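Local coordinates for secreted protein (Streptomyces lividans TK24, PDB 5LXZ) that is a copper-dependent metalloradical enzyme of the AA5 family, which probably oxidises alcohol substrates much as galactose oxidase does, at residues T134-G139 with N192-G197. The protein carries 1 engineered substitution. Residues are numbered along the deposited sequence; the frame is centred on the assembly and turned at random.
With PO4 (phosphate ion), chain F.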
loop_
_atom_site.group_PDB
_atom_site.type_symbol
_atom_site.label_atom_id
_atom_site.label_comp_id
_atom_site.label_asym_id
_atom_site.label_seq_id
_atom_site.Cartn_x
_atom_site.Cartn_y
_atom_site.Cartn_z
ATOM N N THR A 134 -12.741 -20.861 -20.667
ATOM C CA THR A 134 -13.826 -19.868 -20.544
ATOM C C THR A 134 -14.076 -19.589 -19.061
ATOM O O THR A 134 -14.255 -20.506 -18.280
ATOM C CB THR A 134 -15.090 -20.350 -21.248
ATOM O OG1 THR A 134 -14.772 -20.582 -22.623
ATOM C CG2 THR A 134 -16.189 -19.350 -21.180
ATOM N N GLY A 135 -14.097 -18.307 -18.692
ATOM C CA GLY A 135 -14.236 -17.942 -17.292
ATOM C C GLY A 135 -15.645 -18.259 -16.835
ATOM O O GLY A 135 -16.642 -17.814 -17.430
ATOM N N LYS A 136 -15.760 -19.004 -15.751
ATOM C CA LYS A 136 -17.079 -19.428 -15.301
ATOM C C LYS A 136 -17.930 -18.257 -14.804
ATOM O O LYS A 136 -19.161 -18.270 -14.921
ATOM C CB LYS A 136 -16.931 -20.517 -14.245
ATOM C CG LYS A 136 -16.348 -21.764 -14.863
ATOM C CD LYS A 136 -16.006 -22.789 -13.806
ATOM C CE LYS A 136 -15.351 -24.005 -14.422
ATOM N NZ LYS A 136 -14.959 -24.986 -13.402
ATOM N N GLU A 137 -17.279 -17.264 -14.240
ATOM C CA GLU A 137 -17.961 -16.022 -13.872
ATOM C C GLU A 137 -17.940 -15.010 -15.009
ATOM O O GLU A 137 -18.983 -14.426 -15.344
ATOM C CB GLU A 137 -17.338 -15.435 -12.614
ATOM C CG GLU A 137 -18.006 -14.190 -12.092
ATOM C CD GLU A 137 -17.160 -13.434 -11.094
ATOM O OE1 GLU A 137 -15.927 -13.332 -11.290
ATOM O OE2 GLU A 137 -17.775 -12.893 -10.144
ATOM N N ASN A 138 -16.757 -14.736 -15.554
ATOM C CA ASN A 138 -16.645 -13.641 -16.547
ATOM C C ASN A 138 -17.170 -13.958 -17.940
ATOM O O ASN A 138 -17.413 -13.028 -18.717
ATOM C CB ASN A 138 -15.233 -13.038 -16.619
ATOM C CG ASN A 138 -14.166 -14.026 -17.063
ATOM O OD1 ASN A 138 -14.351 -14.784 -18.026
ATOM N ND2 ASN A 138 -13.058 -14.040 -16.345
ATOM N N GLY A 139 -17.319 -15.228 -18.277
ATOM C CA GLY A 139 -17.855 -15.646 -19.570
ATOM C C GLY A 139 -16.920 -15.428 -20.726
ATOM O O GLY A 139 -17.365 -15.611 -21.859
ATOM N N ASN A 192 -12.099 -18.864 -12.345
ATOM C CA ASN A 192 -11.954 -20.284 -12.589
ATOM C C ASN A 192 -12.462 -20.523 -13.983
ATOM O O ASN A 192 -13.577 -20.048 -14.343
ATOM C CB ASN A 192 -12.777 -21.048 -11.549
ATOM C CG ASN A 192 -12.648 -22.536 -11.628
ATOM O OD1 ASN A 192 -12.834 -23.129 -12.664
ATOM N ND2 ASN A 192 -12.461 -23.159 -10.464
ATOM N N TYR A 193 -11.680 -21.234 -14.781
ATOM C CA TYR A 193 -11.921 -21.370 -16.202
ATOM C C TYR A 193 -12.278 -22.791 -16.555
ATOM O O TYR A 193 -11.576 -23.709 -16.156
ATOM C CB TYR A 193 -10.678 -20.947 -17.019
ATOM C CG TYR A 193 -10.533 -19.452 -17.017
ATOM C CD1 TYR A 193 -10.024 -18.789 -15.895
ATOM C CD2 TYR A 193 -10.959 -18.685 -18.067
ATOM C CE1 TYR A 193 -9.927 -17.412 -15.856
ATOM C CE2 TYR A 193 -10.891 -17.304 -18.042
ATOM C CZ TYR A 193 -10.369 -16.654 -16.931
ATOM O OH TYR A 193 -10.359 -15.256 -16.913
ATOM N N ARG A 194 -13.340 -22.969 -17.322
ATOM C CA ARG A 194 -13.735 -24.253 -17.866
ATOM C C ARG A 194 -12.870 -24.555 -19.085
ATOM O O ARG A 194 -12.664 -23.708 -19.892
ATOM C CB ARG A 194 -15.225 -24.211 -18.258
ATOM C CG ARG A 194 -15.814 -25.617 -18.447
ATOM C CD ARG A 194 -17.261 -25.548 -18.937
ATOM N NE ARG A 194 -17.350 -25.187 -20.337
ATOM C CZ ARG A 194 -17.290 -26.040 -21.364
ATOM N NH1 ARG A 194 -17.064 -27.319 -21.158
ATOM N NH2 ARG A 194 -17.404 -25.588 -22.600
ATOM N N VAL A 195 -12.369 -25.784 -19.181
ATOM C CA VAL A 195 -11.622 -26.229 -20.352
ATOM C C VAL A 195 -12.583 -26.811 -21.360
ATOM O O VAL A 195 -13.197 -27.852 -21.106
ATOM C CB VAL A 195 -10.595 -27.297 -19.967
ATOM C CG1 VAL A 195 -9.797 -27.726 -21.206
ATOM C CG2 VAL A 195 -9.677 -26.763 -18.880
ATOM N N GLN A 196 -12.733 -26.136 -22.488
ATOM C CA GLN A 196 -13.680 -26.595 -23.508
ATOM C C GLN A 196 -13.213 -27.909 -24.150
ATOM O O GLN A 196 -12.037 -28.102 -24.395
ATOM C CB GLN A 196 -13.854 -25.558 -24.593
ATOM C CG GLN A 196 -14.480 -24.270 -24.111
ATOM C CD GLN A 196 -14.934 -23.370 -25.241
ATOM O OE1 GLN A 196 -15.105 -23.807 -26.411
ATOM N NE2 GLN A 196 -15.145 -22.112 -24.919
ATOM N N GLY A 197 -14.164 -28.804 -24.389
ATOM C CA GLY A 197 -13.879 -30.054 -25.090
ATOM C C GLY A 197 -13.608 -31.255 -24.226
ATOM O O GLY A 197 -13.536 -32.344 -24.749
HETATM P P PO4 F . -19.018 -22.269 -21.825
HETATM O O1 PO4 F . -18.860 -23.152 -23.055
HETATM O O2 PO4 F . -17.886 -22.531 -20.883
HETATM O O3 PO4 F . -19.090 -20.813 -22.308
HETATM O O4 PO4 F . -20.312 -22.566 -21.166
#
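Strands 132-135 and 191-195 run antiparallel here, and three backbone hydrogen bonds hold them together before the first chain turns away. T134 and R194 form a hydrogen-bonded pair: T134 N gives to R194 O at 3.0 Å and T134 O takes R194 N, each donor lying in the carbonyl plane. Two residues on, past the non-hydrogen-bonded pair of G135 and Y193, K136 N meets N192 O at 2.8 Å, almost along the C=O axis. The extended K136 chain then runs alongside N192, and its NZ reaches N192 OD1 at 2.9 Å from above the carbonyl plane. T134 OG1, anti to the carbonyl carbon (chi1 -58°), accepts from Q196 NE2 at 2.8 Å and is also bonded to T141 OG1. R194, bent at chi3, sends NE to O2 of a phosphate ion, probably from the crystallisation liquor, and NH2 to its O1. CA of G135 sits over the Y193 ring, 3.8 Å from its centroid, a CH-pi contact. Y193 OH accepts N138 ND2 at 3.0 Å, while N138 OD1 takes K140 N, and D191 OD2 accepts both E137 N and N138 N. A leucine at Y193 lacks hydroxyl and ring, so the N138 amide would probably be held less firmly and the packing over G135 loosened. Where the first chain leaves, a hydrogen bond from G139 N to G135 O braces the hairpin turn toward strand 141-144; the contact itself is a long-range antiparallel strand pairing within the GlxA beta-barrel domain.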